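Acarbose/maltose binding protein GacH (Streptomyces glaucescens, PDB 3K01) binds acarbose and an acarbose homolog, and probably maltose, as the solute receptor of a Streptomyces ABC transporter. Local coordinates at residues A[73-78]-A[101-106]; A[87-92]-A[298-303]. All blocks are in the same frame, centred on the assembly; numbering follows the deposited sequence. Where two conformers were deposited one is given.

How the interactions relate
Both contacts lie in the same lobe of the chain, their centres about 10 Å apart, and their segments alternate along the sequence. Interaction 2 is the inner one: two antiparallel strands, 87-91 and 298-302, with eight of its ten touching residues buried, held by backbone hydrogen bonds and an arginine-tryptophan stack. Interaction 1 lies nearer the surface, where helix 67-79 receives the loop after helix 92-100; it has no direct hydrogen bond and rests on apolar and CH-pi contacts plus one water. The two meet directly: A105 N probably bonds V302 O at 2.8 Å, L104 packs on S301, and Y303 lies against A78.

Interaction 1: residues A[73-78]-A[101-106]; sequences KFKNAA and IGYLAP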
ATOM      1  N   LYS A  73     -12.602   8.414  13.560  1.00 10.66           N
ATOM      2  CA  LYS A  73     -12.840   8.100  14.967  1.00 11.28           C
ATOM      3  C   LYS A  73     -11.657   8.571  15.820  1.00 10.75           C
ATOM      4  O   LYS A  73     -11.833   9.147  16.891  1.00 10.69           O
ATOM      5  CB  LYS A  73     -13.067   6.600  15.129  1.00 12.04           C
ATOM      6  CG  LYS A  73     -13.594   6.177  16.494  1.00 12.69           C
ATOM      7  CD  LYS A  73     -13.590   4.662  16.651  1.00 13.96           C
ATOM      8  CE  LYS A  73     -14.111   4.187  18.020  1.00 16.28           C
ATOM      9  NZ  LYS A  73     -15.523   4.554  18.261  1.00 20.88           N
ATOM     10  N   PHE A  74     -10.442   8.355  15.314  1.00  9.90           N
ATOM     11  CA  PHE A  74      -9.246   8.723  16.070  1.00  9.70           C
ATOM     12  C   PHE A  74      -9.127  10.235  16.147  1.00  9.85           C
ATOM     13  O   PHE A  74      -8.887  10.800  17.226  1.00  9.96           O
ATOM     14  CB  PHE A  74      -7.975   8.107  15.470  1.00  9.39           C
ATOM     15  CG  PHE A  74      -6.720   8.534  16.172  1.00  7.71           C
ATOM     16  CD1 PHE A  74      -6.428   8.012  17.426  1.00  9.63           C
ATOM     17  CD2 PHE A  74      -5.862   9.471  15.607  1.00  9.99           C
ATOM     18  CE1 PHE A  74      -5.261   8.387  18.097  1.00  9.83           C
ATOM     19  CE2 PHE A  74      -4.699   9.865  16.273  1.00  9.21           C
ATOM     20  CZ  PHE A  74      -4.412   9.320  17.528  1.00 10.81           C
ATOM     21  N   LYS A  75      -9.340  10.911  15.018  1.00  9.51           N
ATOM     22  CA  LYS A  75      -9.253  12.365  15.039  1.00 10.08           C
ATOM     23  C   LYS A  75     -10.288  12.985  15.962  1.00 10.64           C
ATOM     24  O   LYS A  75     -10.001  13.966  16.641  1.00 10.83           O
ATOM     25  CB  LYS A  75      -9.391  12.926  13.625  1.00 10.36           C
ATOM     26  CG  LYS A  75      -8.170  12.686  12.768  1.00 11.45           C
ATOM     27  CD  LYS A  75      -8.351  13.369  11.406  1.00 12.77           C
ATOM     28  CE  LYS A  75      -7.112  13.182  10.557  1.00 12.58           C
ATOM     29  NZ  LYS A  75      -7.252  13.854   9.233  1.00 16.17           N
ATOM     30  N   ASN A  76     -11.492  12.441  15.963  1.00 11.18           N
ATOM     31  CA  ASN A  76     -12.546  12.978  16.819  1.00 11.61           C
ATOM     32  C   ASN A  76     -12.255  12.787  18.304  1.00 11.36           C
ATOM     33  O   ASN A  76     -12.498  13.688  19.104  1.00 11.44           O
ATOM     34  CB  ASN A  76     -13.900  12.363  16.461  1.00 12.03           C
ATOM     35  CG  ASN A  76     -14.388  12.819  15.095  1.00 14.40           C
ATOM     36  OD1 ASN A  76     -13.935  13.842  14.568  1.00 17.99           O
ATOM     37  ND2 ASN A  76     -15.284  12.043  14.504  1.00 16.83           N
ATOM     38  N   ALA A  77     -11.738  11.620  18.663  1.00 10.48           N
ATOM     39  CA  ALA A  77     -11.417  11.351  20.071  1.00 10.45           C
ATOM     40  C   ALA A  77     -10.271  12.238  20.523  1.00 10.66           C
ATOM     41  O   ALA A  77     -10.348  12.884  21.566  1.00 11.30           O
ATOM     42  CB  ALA A  77     -11.061   9.887  20.273  1.00 10.39           C
ATOM     43  N   ALA A  78      -9.203  12.302  19.723  1.00  9.98           N
ATOM     44  CA  ALA A  78      -8.070  13.163  20.075  1.00 10.37           C
ATOM     45  C   ALA A  78      -8.472  14.638  20.133  1.00 11.29           C
ATOM     46  O   ALA A  78      -8.097  15.379  21.045  1.00 11.20           O
ATOM     47  CB  ALA A  78      -6.921  12.953  19.096  1.00 10.19           C
ATOM     48  N   ILE A 101      -1.282  17.165  12.693  1.00  8.03           N
ATOM     49  CA  ILE A 101      -2.271  17.856  13.550  1.00  8.98           C
ATOM     50  C   ILE A 101      -2.058  17.581  15.037  1.00  9.08           C
ATOM     51  O   ILE A 101      -2.931  17.824  15.863  1.00  9.25           O
ATOM     52  CB  ILE A 101      -3.720  17.611  13.104  1.00  9.18           C
ATOM     53  CG1 ILE A 101      -4.045  16.114  13.091  1.00  8.95           C
ATOM     54  CG2 ILE A 101      -3.939  18.222  11.713  1.00  9.89           C
ATOM     55  CD1 ILE A 101      -5.493  15.822  12.704  1.00 11.01           C
ATOM     56  N   GLY A 102      -0.848  17.132  15.361  1.00  8.46           N
ATOM     57  CA  GLY A 102      -0.407  17.121  16.754  1.00  9.13           C
ATOM     58  C   GLY A 102      -0.878  15.919  17.553  1.00  9.05           C
ATOM     59  O   GLY A 102      -0.798  15.911  18.794  1.00 10.23           O
ATOM     60  N   TYR A 103      -1.392  14.872  16.909  1.00  7.87           N
ATOM     61  CA  TYR A 103      -1.993  13.770  17.667  1.00  8.88           C
ATOM     62  C   TYR A 103      -1.098  12.557  17.954  1.00  8.96           C
ATOM     63  O   TYR A 103      -1.552  11.630  18.644  1.00  8.69           O
ATOM     64  CB  TYR A 103      -3.257  13.281  16.964  1.00  9.22           C
ATOM     65  CG  TYR A 103      -4.399  14.259  16.896  1.00  9.68           C
ATOM     66  CD1 TYR A 103      -4.545  15.290  17.824  1.00 10.56           C
ATOM     67  CD2 TYR A 103      -5.370  14.107  15.919  1.00 10.49           C
ATOM     68  CE1 TYR A 103      -5.651  16.184  17.710  1.00 11.14           C
ATOM     69  CE2 TYR A 103      -6.450  14.965  15.816  1.00 11.95           C
ATOM     70  CZ  TYR A 103      -6.581  15.984  16.711  1.00 10.73           C
ATOM     71  OH  TYR A 103      -7.655  16.860  16.618  1.00 14.28           O
ATOM     72  N   LEU A 104       0.135  12.569  17.447  1.00  8.11           N
ATOM     73  CA  LEU A 104       1.055  11.450  17.675  1.00  7.51           C
ATOM     74  C   LEU A 104       2.234  11.821  18.539  1.00  8.25           C
ATOM     75  O   LEU A 104       2.838  12.883  18.350  1.00  8.71           O
ATOM     76  CB  LEU A 104       1.518  10.818  16.348  1.00  7.65           C
ATOM     77  CG  LEU A 104       0.414  10.310  15.409  1.00  8.72           C
ATOM     78  CD1 LEU A 104       1.049   9.596  14.218  1.00  8.59           C
ATOM     79  CD2 LEU A 104      -0.569   9.405  16.136  1.00  9.50           C
ATOM     80  N   ALA A 105       2.573  10.927  19.459  1.00  8.02           N
ATOM     81  CA  ALA A 105       3.771  11.119  20.285  1.00  8.47           C
ATOM     82  C   ALA A 105       5.027  10.863  19.471  1.00  8.13           C
ATOM     83  O   ALA A 105       5.109   9.875  18.744  1.00  8.64           O
ATOM     84  CB  ALA A 105       3.737  10.139  21.458  1.00  9.43           C
ATOM     85  N   PRO A 106       6.044  11.723  19.587  1.00  9.04           N
ATOM     86  CA  PRO A 106       7.292  11.402  18.882  1.00  9.06           C
ATOM     87  C   PRO A 106       8.024  10.258  19.580  1.00  9.21           C
ATOM     88  O   PRO A 106       8.019  10.173  20.811  1.00  9.98           O
ATOM     89  CB  PRO A 106       8.095  12.702  19.011  1.00  9.73           C
ATOM     90  CG  PRO A 106       7.607  13.319  20.295  1.00 10.81           C
ATOM     91  CD  PRO A 106       6.124  12.999  20.335  1.00  9.57           C
TER
HETATM   92  O   HOH W   1      -9.472  16.636  14.713  1.00 22.37           O
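Y103 of the loop lays its ring against the helical segment 73-78, and A78 supplies the surface beneath it. The methyl CB of A78 stands 3.5 Å from the ring centroid and only 8° off the ring normal, a CH-pi contact over the middle of one face. Over the opposite face, toward the rim, sits the carbonyl O of I101, from the same loop. With CG of Y103 anti to its carbonyl carbon (chi1 -65°), the ring reaches across the helix surface as far as the backbone of K75.

Apolar contacts widen the patch. The side chains of F74 and Y103 run antiparallel alongside each other, F74 CE2 coming 3.8 Å from Y103 CB, while the far end of the same phenyl, CZ, lies 4.1 Å from L104 CD2. On the more exposed flank the extended chain of K75 lies athwart the I101 side chain, and K75 CE touches I101 CD1 at 3.8 Å. Its ammonium continues past this contact to a salt bridge with D97.

Polar contact between the segments runs through water. One water lies in the plane of the Y103 ring, 2.6 Å from Y103 OH, and donates a weak 3.3 Å bond to K75 O.

F98 of helix 92-100 also meets F74 and touches L104. At the end of that helix G102, with positive phi, is the C-prime residue of a Schellman motif, in which Y103 N bonds F98 O and G102 N bonds A99 O. This helix-terminating turn delivers Y103 and L104 to helix 67-79, joining successive helices of the solute-binding protein fold.

Interaction 2: residues A[87-92]-A[298-303]; sequences VMRTEV and WNLSVY
M88 and S301, and likewise T90 and N299, face each other as hydrogen-bonded pairs of two antiparallel strands whose N-to-C directions make 144°, with V87-V302, R89-L300 and E91-W298 as the non-hydrogen-bonded pairs. The four backbone bonds are short and nearly straight: T90 N reaches N299 O at 2.8 Å. S301 N to M88 O, at 3.0 Å, is the longest of the four.

On the face that carries R89 and W298, the guanidinium lies flat on the indole, their planes 5° apart. R89 CZ stands 3.7 Å from the centroid of the five-membered ring, a cation-pi stack. CG anti to the backbone N (chi1 -159°) and an extended chain carry the R89 group along the sheet onto this ring. E91 covers the opposite face of the indole, its CB 4.1 Å from the six-membered centroid in a CH-pi contact. Further along, V87 CG1 meets L300 CD2 at 4.4 Å.

On the other face, in one of the two modelled conformers of each residue, T90 OG1 donates to S301 OG at 3.1 Å. S301 OG in turn donates to the backbone O of Y134, a carbonyl that can only accept, and the buried hydroxyl is thereby satisfied. Beyond the contact E91 is the N-cap residue of helix 92-100: in one of its two conformers OE1 accepts from A93 N where the strand ends.

The indole holds the R89 guanidinium flat on one face, while hydrogen bonds from NE to Q138 and from NH1 to T35 limit its rotation. Stacking and hydrogen bonding together would probably favour its positive charge in this buried setting and hold the W298 ring in a definite orientation.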
ATOM      1  N   VAL A  87      -2.630   3.444  21.731  1.00  8.01           N
ATOM      2  CA  VAL A  87      -1.936   2.990  20.549  1.00  7.47           C
ATOM      3  C   VAL A  87      -2.945   2.856  19.413  1.00  8.67           C
ATOM      4  O   VAL A  87      -4.010   2.267  19.580  1.00  8.51           O
ATOM      5  CB  VAL A  87      -1.234   1.653  20.808  1.00  8.18           C
ATOM      6  CG1 VAL A  87      -0.620   1.092  19.512  1.00  8.59           C
ATOM      7  CG2 VAL A  87      -0.138   1.829  21.887  1.00  9.17           C
ATOM      8  N   MET A  88      -2.574   3.406  18.263  1.00  8.33           N
ATOM      9  CA  MET A  88      -3.476   3.443  17.094  1.00  9.13           C
ATOM     10  C   MET A  88      -2.782   2.741  15.939  1.00  8.61           C
ATOM     11  O   MET A  88      -1.655   3.106  15.564  1.00  8.99           O
ATOM     12  CB  MET A  88      -3.721   4.929  16.743  1.00  9.27           C
ATOM     13  CG  MET A  88      -4.589   5.212  15.519  1.00  9.57           C
ATOM     14  SD  MET A  88      -6.247   4.558  15.786  1.00 10.37           S
ATOM     15  CE  MET A  88      -6.908   4.622  14.109  1.00 12.75           C
ATOM     16  N   ARG A  89      -3.471   1.769  15.334  1.00  9.36           N
ATOM     17  CA  ARG A  89      -2.971   1.201  14.066  1.00  9.59           C
ATOM     18  C   ARG A  89      -3.147   2.263  12.970  1.00  9.64           C
ATOM     19  O   ARG A  89      -4.257   2.774  12.773  1.00 10.23           O
ATOM     20  CB  ARG A  89      -3.689  -0.089  13.708  1.00 10.43           C
ATOM     21  CG  ARG A  89      -2.893  -0.913  12.744  1.00  9.32           C
ATOM     22  CD  ARG A  89      -3.726  -1.955  12.083  1.00 10.58           C
ATOM     23  NE  ARG A  89      -2.960  -2.994  11.405  1.00  8.61           N
ATOM     24  CZ  ARG A  89      -3.473  -3.777  10.453  1.00  8.94           C
ATOM     25  NH1 ARG A  89      -4.733  -3.608  10.067  1.00  9.91           N
ATOM     26  NH2 ARG A  89      -2.735  -4.730   9.917  1.00 10.42           N
ATOM     27  N   THR A  90      -2.052   2.583  12.277  1.00  8.70           N
ATOM     28  CA  THR A  90      -2.003   3.767  11.403  0.50  9.20           C
ATOM     29  C   THR A  90      -1.606   3.380   9.996  1.00  8.67           C
ATOM     30  O   THR A  90      -0.547   2.806   9.781  1.00  8.05           O
ATOM     31  CB  THR A  90      -0.981   4.844  11.891  0.50  9.76           C
ATOM     32  OG1 THR A  90       0.297   4.237  12.157  0.50  8.78           O
ATOM     33  CG2 THR A  90      -1.478   5.562  13.145  0.50 11.27           C
ATOM     34  N   GLU A  91      -2.461   3.671   9.012  1.00  8.55           N
ATOM     35  CA  GLU A  91      -2.093   3.351   7.644  0.50  8.31           C
ATOM     36  C   GLU A  91      -0.865   4.190   7.302  1.00  8.37           C
ATOM     37  O   GLU A  91      -0.629   5.220   7.932  1.00  7.60           O
ATOM     38  CB  GLU A  91      -3.267   3.659   6.729  0.50  8.71           C
ATOM     39  CG  GLU A  91      -3.247   2.926   5.410  0.50 10.26           C
ATOM     40  CD  GLU A  91      -2.755   3.785   4.256  0.50 13.54           C
ATOM     41  OE1 GLU A  91      -2.623   5.030   4.399  0.50 12.87           O
ATOM     42  OE2 GLU A  91      -2.519   3.211   3.175  0.50 17.55           O
ATOM     43  N   VAL A  92      -0.060   3.766   6.327  1.00  8.25           N
ATOM     44  CA  VAL A  92       1.180   4.491   6.065  1.00  8.52           C
ATOM     45  C   VAL A  92       0.975   6.005   5.861  1.00  8.19           C
ATOM     46  O   VAL A  92       1.771   6.808   6.357  1.00  8.93           O
ATOM     47  CB  VAL A  92       2.007   3.899   4.917  1.00  8.75           C
ATOM     48  CG1 VAL A  92       2.592   2.525   5.295  1.00  9.85           C
ATOM     49  CG2 VAL A  92       1.231   3.826   3.582  1.00 10.30           C
ATOM     50  N   TRP A 298       0.521  -0.839   7.090  1.00  6.86           N
ATOM     51  CA  TRP A 298       0.117  -0.336   8.404  1.00  7.47           C
ATOM     52  C   TRP A 298       1.322  -0.247   9.297  1.00  6.96           C
ATOM     53  O   TRP A 298       2.216  -1.081   9.238  1.00  7.10           O
ATOM     54  CB  TRP A 298      -0.909  -1.280   9.069  1.00  7.08           C
ATOM     55  CG  TRP A 298      -2.231  -1.329   8.332  1.00  7.91           C
ATOM     56  CD1 TRP A 298      -2.570  -2.165   7.309  1.00 10.01           C
ATOM     57  CD2 TRP A 298      -3.336  -0.446   8.514  1.00  7.78           C
ATOM     58  NE1 TRP A 298      -3.838  -1.871   6.872  1.00 10.27           N
ATOM     59  CE2 TRP A 298      -4.335  -0.823   7.596  1.00 10.07           C
ATOM     60  CE3 TRP A 298      -3.597   0.612   9.405  1.00  8.48           C
ATOM     61  CZ2 TRP A 298      -5.571  -0.169   7.520  1.00 11.14           C
ATOM     62  CZ3 TRP A 298      -4.817   1.267   9.332  1.00 10.46           C
ATOM     63  CH2 TRP A 298      -5.789   0.878   8.383  1.00 10.83           C
ATOM     64  N   ASN A 299       1.264   0.760  10.163  1.00  6.90           N
ATOM     65  CA  ASN A 299       2.221   1.036  11.216  1.00  7.26           C
ATOM     66  C   ASN A 299       1.456   1.077  12.532  1.00  7.37           C
ATOM     67  O   ASN A 299       0.226   0.999  12.573  1.00  7.26           O
ATOM     68  CB  ASN A 299       2.906   2.379  10.914  1.00  7.81           C
ATOM     69  CG  ASN A 299       3.736   2.331   9.645  1.00  7.17           C
ATOM     70  OD1 ASN A 299       4.235   1.287   9.256  1.00  7.30           O
ATOM     71  ND2 ASN A 299       3.900   3.477   9.002  1.00  9.23           N
ATOM     72  N   LEU A 300       2.206   1.268  13.612  1.00  7.15           N
ATOM     73  CA  LEU A 300       1.628   1.482  14.946  1.00  7.04           C
ATOM     74  C   LEU A 300       2.167   2.767  15.525  1.00  6.87           C
ATOM     75  O   LEU A 300       3.376   3.007  15.493  1.00  7.20           O
ATOM     76  CB  LEU A 300       1.998   0.342  15.883  1.00  8.42           C
ATOM     77  CG  LEU A 300       1.560  -1.020  15.355  1.00  9.15           C
ATOM     78  CD1 LEU A 300       2.645  -2.070  15.593  1.00 15.04           C
ATOM     79  CD2 LEU A 300       0.212  -1.383  15.922  1.00 16.23           C
ATOM     80  N   SER A 301       1.256   3.592  16.027  1.00  6.87           N
ATOM     81  CA  SER A 301       1.612   4.888  16.590  0.50  6.68           C
ATOM     82  C   SER A 301       1.051   5.034  17.988  1.00  7.56           C
ATOM     83  O   SER A 301       0.103   4.343  18.373  1.00  7.66           O
ATOM     84  CB  SER A 301       1.057   5.993  15.701  0.50  6.25           C
ATOM     85  OG  SER A 301       1.644   5.911  14.419  0.50  3.78           O
ATOM     86  N   VAL A 302       1.637   5.945  18.744  1.00  8.01           N
ATOM     87  CA  VAL A 302       1.241   6.224  20.115  1.00  7.94           C
ATOM     88  C   VAL A 302       0.553   7.586  20.119  1.00  8.02           C
ATOM     89  O   VAL A 302       1.066   8.541  19.536  1.00  8.35           O
ATOM     90  CB  VAL A 302       2.470   6.233  21.033  1.00  8.36           C
ATOM     91  CG1 VAL A 302       2.060   6.626  22.449  1.00  8.95           C
ATOM     92  CG2 VAL A 302       3.191   4.861  21.033  1.00  9.43           C
ATOM     93  N   TYR A 303      -0.614   7.657  20.750  1.00  7.82           N
ATOM     94  CA  TYR A 303      -1.329   8.913  20.879  1.00  8.71           C
ATOM     95  C   TYR A 303      -0.551   9.910  21.724  1.00  9.12           C
ATOM     96  O   TYR A 303      -0.068   9.585  22.816  1.00  8.68           O
ATOM     97  CB  TYR A 303      -2.692   8.614  21.467  1.00  8.93           C
ATOM     98  CG  TYR A 303      -3.469   9.813  21.963  1.00  8.31           C
ATOM     99  CD1 TYR A 303      -3.674  10.943  21.156  1.00 10.01           C
ATOM    100  CD2 TYR A 303      -4.008   9.810  23.242  1.00  9.57           C
ATOM    101  CE1 TYR A 303      -4.401  12.039  21.627  1.00 11.58           C
ATOM    102  CE2 TYR A 303      -4.753  10.911  23.718  1.00 10.70           C
ATOM    103  CZ  TYR A 303      -4.932  12.003  22.901  1.00 10.59           C
ATOM    104  OH  TYR A 303      -5.637  13.109  23.369  1.00 14.53           O
TER